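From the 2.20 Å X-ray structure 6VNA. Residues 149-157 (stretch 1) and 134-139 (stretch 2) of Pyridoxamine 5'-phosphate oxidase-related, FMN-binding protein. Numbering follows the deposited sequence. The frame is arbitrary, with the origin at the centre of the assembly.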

ATOM      1  N   LYS A 149     -14.259  -6.290   9.157  1.00 59.23           N
ATOM      2  CA  LYS A 149     -14.383  -6.850   7.779  1.00 62.60           C
ATOM      3  C   LYS A 149     -15.527  -6.139   7.051  1.00 58.99           C
ATOM      4  O   LYS A 149     -16.611  -6.044   7.621  1.00 65.93           O
ATOM      5  CB  LYS A 149     -14.638  -8.359   7.806  1.00 64.68           C
ATOM      6  CG  LYS A 149     -13.431  -9.183   8.214  1.00 72.60           C
ATOM      7  CD  LYS A 149     -13.449 -10.604   7.691  1.00 86.44           C
ATOM      8  CE  LYS A 149     -12.232 -11.391   8.135  1.00 93.15           C
ATOM      9  NZ  LYS A 149     -12.147 -12.715   7.477  1.00 95.12           N
ATOM     10  N   LEU A 150     -15.283  -5.650   5.836  1.00 60.00           N
ATOM     11  CA  LEU A 150     -16.266  -4.864   5.057  1.00 63.29           C
ATOM     12  C   LEU A 150     -16.530  -5.546   3.711  1.00 65.12           C
ATOM     13  O   LEU A 150     -15.595  -6.121   3.133  1.00 59.02           O
ATOM     14  CB  LEU A 150     -15.695  -3.458   4.856  1.00 69.61           C
ATOM     15  CG  LEU A 150     -15.445  -2.642   6.123  1.00 66.40           C
ATOM     16  CD1 LEU A 150     -14.749  -1.342   5.783  1.00 70.43           C
ATOM     17  CD2 LEU A 150     -16.743  -2.347   6.840  1.00 67.81           C
ATOM     18  N   THR A 151     -17.772  -5.474   3.238  1.00 66.31           N
ATOM     19  CA  THR A 151     -18.179  -5.880   1.871  1.00 64.44           C
ATOM     20  C   THR A 151     -17.983  -4.664   0.974  1.00 67.09           C
ATOM     21  O   THR A 151     -17.609  -3.591   1.509  1.00 65.71           O
ATOM     22  CB  THR A 151     -19.634  -6.366   1.813  1.00 63.71           C
ATOM     23  OG1 THR A 151     -20.497  -5.224   1.818  1.00 61.18           O
ATOM     24  CG2 THR A 151     -19.976  -7.298   2.954  1.00 62.73           C
ATOM     25  N   ALA A 152     -18.263  -4.811  -0.318  1.00 59.47           N
ATOM     26  CA  ALA A 152     -18.078  -3.747  -1.324  1.00 61.68           C
ATOM     27  C   ALA A 152     -19.184  -2.701  -1.153  1.00 68.26           C
ATOM     28  O   ALA A 152     -18.924  -1.508  -1.430  1.00 77.76           O
ATOM     29  CB  ALA A 152     -18.059  -4.338  -2.708  1.00 60.20           C
ATOM     30  N   SER A 153     -20.371  -3.121  -0.708  1.00 66.88           N
ATOM     31  CA  SER A 153     -21.521  -2.215  -0.441  1.00 74.83           C
ATOM     32  C   SER A 153     -21.176  -1.299   0.747  1.00 68.13           C
ATOM     33  O   SER A 153     -21.381  -0.078   0.627  1.00 63.88           O
ATOM     34  CB  SER A 153     -22.793  -2.999  -0.209  1.00 77.45           C
ATOM     35  OG  SER A 153     -22.616  -3.951   0.833  1.00 79.38           O
ATOM     36  N   ASP A 154     -20.614  -1.885   1.810  1.00 64.96           N
ATOM     37  CA  ASP A 154     -20.128  -1.209   3.047  1.00 68.24           C
ATOM     38  C   ASP A 154     -19.225  -0.000   2.743  1.00 65.93           C
ATOM     39  O   ASP A 154     -19.252   0.971   3.544  1.00 65.37           O
ATOM     40  CB  ASP A 154     -19.386  -2.205   3.946  1.00 66.00           C
ATOM     41  CG  ASP A 154     -20.287  -3.224   4.627  1.00 65.56           C
ATOM     42  OD1 ASP A 154     -21.528  -3.087   4.497  1.00 68.17           O
ATOM     43  OD2 ASP A 154     -19.747  -4.133   5.306  1.00 59.96           O
ATOM     44  N   MET A 155     -18.456  -0.044   1.650  1.00 66.50           N
ATOM     45  CA  MET A 155     -17.423   0.968   1.299  1.00 63.90           C
ATOM     46  C   MET A 155     -17.969   2.025   0.329  1.00 63.67           C
ATOM     47  O   MET A 155     -17.310   3.078   0.194  1.00 69.69           O
ATOM     48  CB  MET A 155     -16.192   0.277   0.698  1.00 66.92           C
ATOM     49  CG  MET A 155     -15.416  -0.481   1.749  1.00 70.04           C
ATOM     50  SD  MET A 155     -13.910  -1.260   1.152  1.00 78.66           S
ATOM     51  CE  MET A 155     -14.505  -2.903   0.749  1.00 85.17           C
ATOM     52  N   LEU A 156     -19.132   1.810  -0.290  1.00 71.06           N
ATOM     53  CA  LEU A 156     -19.548   2.604  -1.482  1.00 80.31           C
ATOM     54  C   LEU A 156     -20.709   3.562  -1.163  1.00 82.80           C
ATOM     55  O   LEU A 156     -20.671   4.689  -1.693  1.00 84.16           O
ATOM     56  CB  LEU A 156     -19.891   1.641  -2.626  1.00 86.12           C
ATOM     57  CG  LEU A 156     -18.735   0.769  -3.130  1.00 88.21           C
ATOM     58  CD1 LEU A 156     -19.244  -0.336  -4.041  1.00 88.33           C
ATOM     59  CD2 LEU A 156     -17.677   1.597  -3.851  1.00 91.36           C
ATOM     60  N   LYS A 157     -21.717   3.156  -0.382  1.00 90.76           N
ATOM     61  CA  LYS A 157     -22.876   4.038  -0.039  1.00 95.69           C
ATOM     62  C   LYS A 157     -23.845   3.327   0.919  1.00 92.17           C
ATOM     63  O   LYS A 157     -24.736   3.954   1.522  1.00 80.66           O
ATOM     64  CB  LYS A 157     -23.606   4.483  -1.313  1.00 96.23           C
ATOM     65  CG  LYS A 157     -24.785   5.417  -1.090  1.00102.25           C
ATOM     66  CD  LYS A 157     -26.132   4.716  -1.068  1.00102.77           C
ATOM     67  CE  LYS A 157     -26.635   4.347  -2.446  1.00102.29           C
ATOM     68  NZ  LYS A 157     -28.109   4.214  -2.453  1.00106.43           N
TER
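Stretch 2, residues 134-139: EPVSGL

The firmest link between the two stretches is a backbone hydrogen bond: Leu-150 N donates to Gly-138 O at 2.8 Å, with an N-H...O angle of 159°. The return bond, from Gly-138 N to Leu-150 O, spans 3.0 Å but is bent to 130° and is weak. Together they make Leu-150 and Gly-138 a hydrogen-bonded antiparallel pair, their CA atoms 4.6 Å apart. Two CA-H...O contacts supplement it, Lys-149 CA to Gly-138 O at 3.5 Å and Ser-137 CA to Leu-150 O at 3.6 Å, so each carbonyl of the pair is approached by an N-H and by a neighbouring CA-H.

Stretch 2 therefore runs against stretch 1 as an extended strand through Ser-137, Gly-138 and Leu-139. Its axis comes within 4.6 Å of that of the strand at Lys-149 to Thr-151, and their N-to-C directions differ by 152°, antiparallel, with the twist usual for neighbouring strands. Earlier in stretch 2, Glu-134 and Pro-135 are also extended, but the chain turns a corner at Val-136, where phi/psi is -101/-53, so the segments before and after it belong to different sheets or faces. Val-136 directs its CA-to-CB bond away from stretch 1.

Beyond the strand, stretch 1 bends into a short, weakly bonded helical segment. Side chains bridge the bend: Thr-151 N donates to Asp-154 OD2 at 3.2 Å, and Thr-151 OG1 and Ser-153 OG share a hydrogen bond of 2.7 Å. Short polar side chains suit this bend, since they can reach backbone or hydroxyl partners close by. Ser-153 and Asp-154 make no contact with stretch 2.

On the strand itself, Lys-149 faces Leu-139 as a non-hydrogen-bonded pair with a CA-CA distance of 4.9 Å. Their side chains share a face of the sheet, and the aliphatic part of the lysine lies beside the leucine, Lys-149 CG being 4.1 Å from Leu-139 CD1. Lysine suits this exposed position because its methylenes can pack while the extended chain carries NZ outward.

The CA-to-CB bonds of Ala-152, Met-155 and Leu-156 all point toward stretch 2, and all three side chains pack against Pro-135. Ala-152 CB lies 3.3 Å from Pro-135 O and 4.2 Å from Pro-135 CG, a short approach for the small methyl group. Leu-156 CD2 packs at 4.1 Å from Pro-135 CG, and Met-155 CE at 4.0 Å from Pro-135 CB. The compact, apolar proline ring offers these side chains a rigid surface, and Pro-135 has more area covered across the contact than any other residue here.

The buried methionine also reaches the strand backbone, with Met-155 CE 3.4 Å from Ser-137 C and 3.5 Å from Gly-138 N. Glycine fits exactly here: an ideal CB on Gly-138 would fall 2.7 Å from Met-155 CE, a clash, and a tight 3.2 Å from Leu-150 CB. In all, the contact buries 408 Å², counting both sides.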

ATOM      1  N   GLU A 134     -12.168  -1.705  -8.376  1.00 56.76           N
ATOM      2  CA  GLU A 134     -13.510  -2.151  -7.944  1.00 54.10           C
ATOM      3  C   GLU A 134     -13.335  -3.054  -6.736  1.00 54.28           C
ATOM      4  O   GLU A 134     -12.641  -4.058  -6.810  1.00 59.68           O
ATOM      5  CB  GLU A 134     -14.240  -2.861  -9.077  1.00 57.55           C
ATOM      6  CG  GLU A 134     -14.557  -1.948 -10.247  1.00 69.92           C
ATOM      7  CD  GLU A 134     -15.054  -2.673 -11.489  1.00 78.82           C
ATOM      8  OE1 GLU A 134     -15.079  -3.922 -11.465  1.00 85.07           O
ATOM      9  OE2 GLU A 134     -15.407  -1.985 -12.479  1.00 82.13           O
ATOM     10  N   PRO A 135     -13.900  -2.687  -5.571  1.00 56.80           N
ATOM     11  CA  PRO A 135     -13.695  -3.473  -4.363  1.00 57.76           C
ATOM     12  C   PRO A 135     -14.478  -4.785  -4.364  1.00 56.49           C
ATOM     13  O   PRO A 135     -15.603  -4.808  -4.798  1.00 56.83           O
ATOM     14  CB  PRO A 135     -14.157  -2.546  -3.221  1.00 61.17           C
ATOM     15  CG  PRO A 135     -15.093  -1.555  -3.885  1.00 61.95           C
ATOM     16  CD  PRO A 135     -14.621  -1.429  -5.317  1.00 58.71           C
ATOM     17  N   VAL A 136     -13.823  -5.813  -3.841  1.00 52.17           N
ATOM     18  CA  VAL A 136     -14.395  -7.131  -3.468  1.00 57.15           C
ATOM     19  C   VAL A 136     -14.597  -7.150  -1.950  1.00 58.76           C
ATOM     20  O   VAL A 136     -15.719  -7.472  -1.524  1.00 65.52           O
ATOM     21  CB  VAL A 136     -13.456  -8.265  -3.937  1.00 57.74           C
ATOM     22  CG1 VAL A 136     -13.892  -9.624  -3.432  1.00 57.21           C
ATOM     23  CG2 VAL A 136     -13.306  -8.279  -5.447  1.00 58.76           C
ATOM     24  N   SER A 137     -13.546  -6.834  -1.173  1.00 54.44           N
ATOM     25  CA  SER A 137     -13.545  -6.870   0.314  1.00 51.02           C
ATOM     26  C   SER A 137     -12.665  -5.757   0.929  1.00 50.05           C
ATOM     27  O   SER A 137     -11.884  -5.098   0.206  1.00 47.63           O
ATOM     28  CB  SER A 137     -13.129  -8.234   0.798  1.00 51.48           C
ATOM     29  OG  SER A 137     -11.717  -8.370   0.779  1.00 55.91           O
ATOM     30  N   GLY A 138     -12.796  -5.549   2.237  1.00 50.34           N
ATOM     31  CA  GLY A 138     -12.147  -4.451   2.976  1.00 54.98           C
ATOM     32  C   GLY A 138     -11.804  -4.827   4.405  1.00 55.42           C
ATOM     33  O   GLY A 138     -12.556  -5.594   5.033  1.00 65.83           O
ATOM     34  N   LEU A 139     -10.718  -4.272   4.929  1.00 53.25           N
ATOM     35  CA  LEU A 139     -10.364  -4.360   6.370  1.00 55.29           C
ATOM     36  C   LEU A 139     -10.283  -2.935   6.945  1.00 52.49           C
ATOM     37  O   LEU A 139      -9.476  -2.128   6.443  1.00 50.98           O
ATOM     38  CB  LEU A 139      -9.034  -5.114   6.470  1.00 57.51           C
ATOM     39  CG  LEU A 139      -8.858  -6.026   7.680  1.00 66.40           C
ATOM     40  CD1 LEU A 139     -10.116  -6.837   7.961  1.00 70.03           C
ATOM     41  CD2 LEU A 139      -7.668  -6.951   7.480  1.00 68.20           C
TER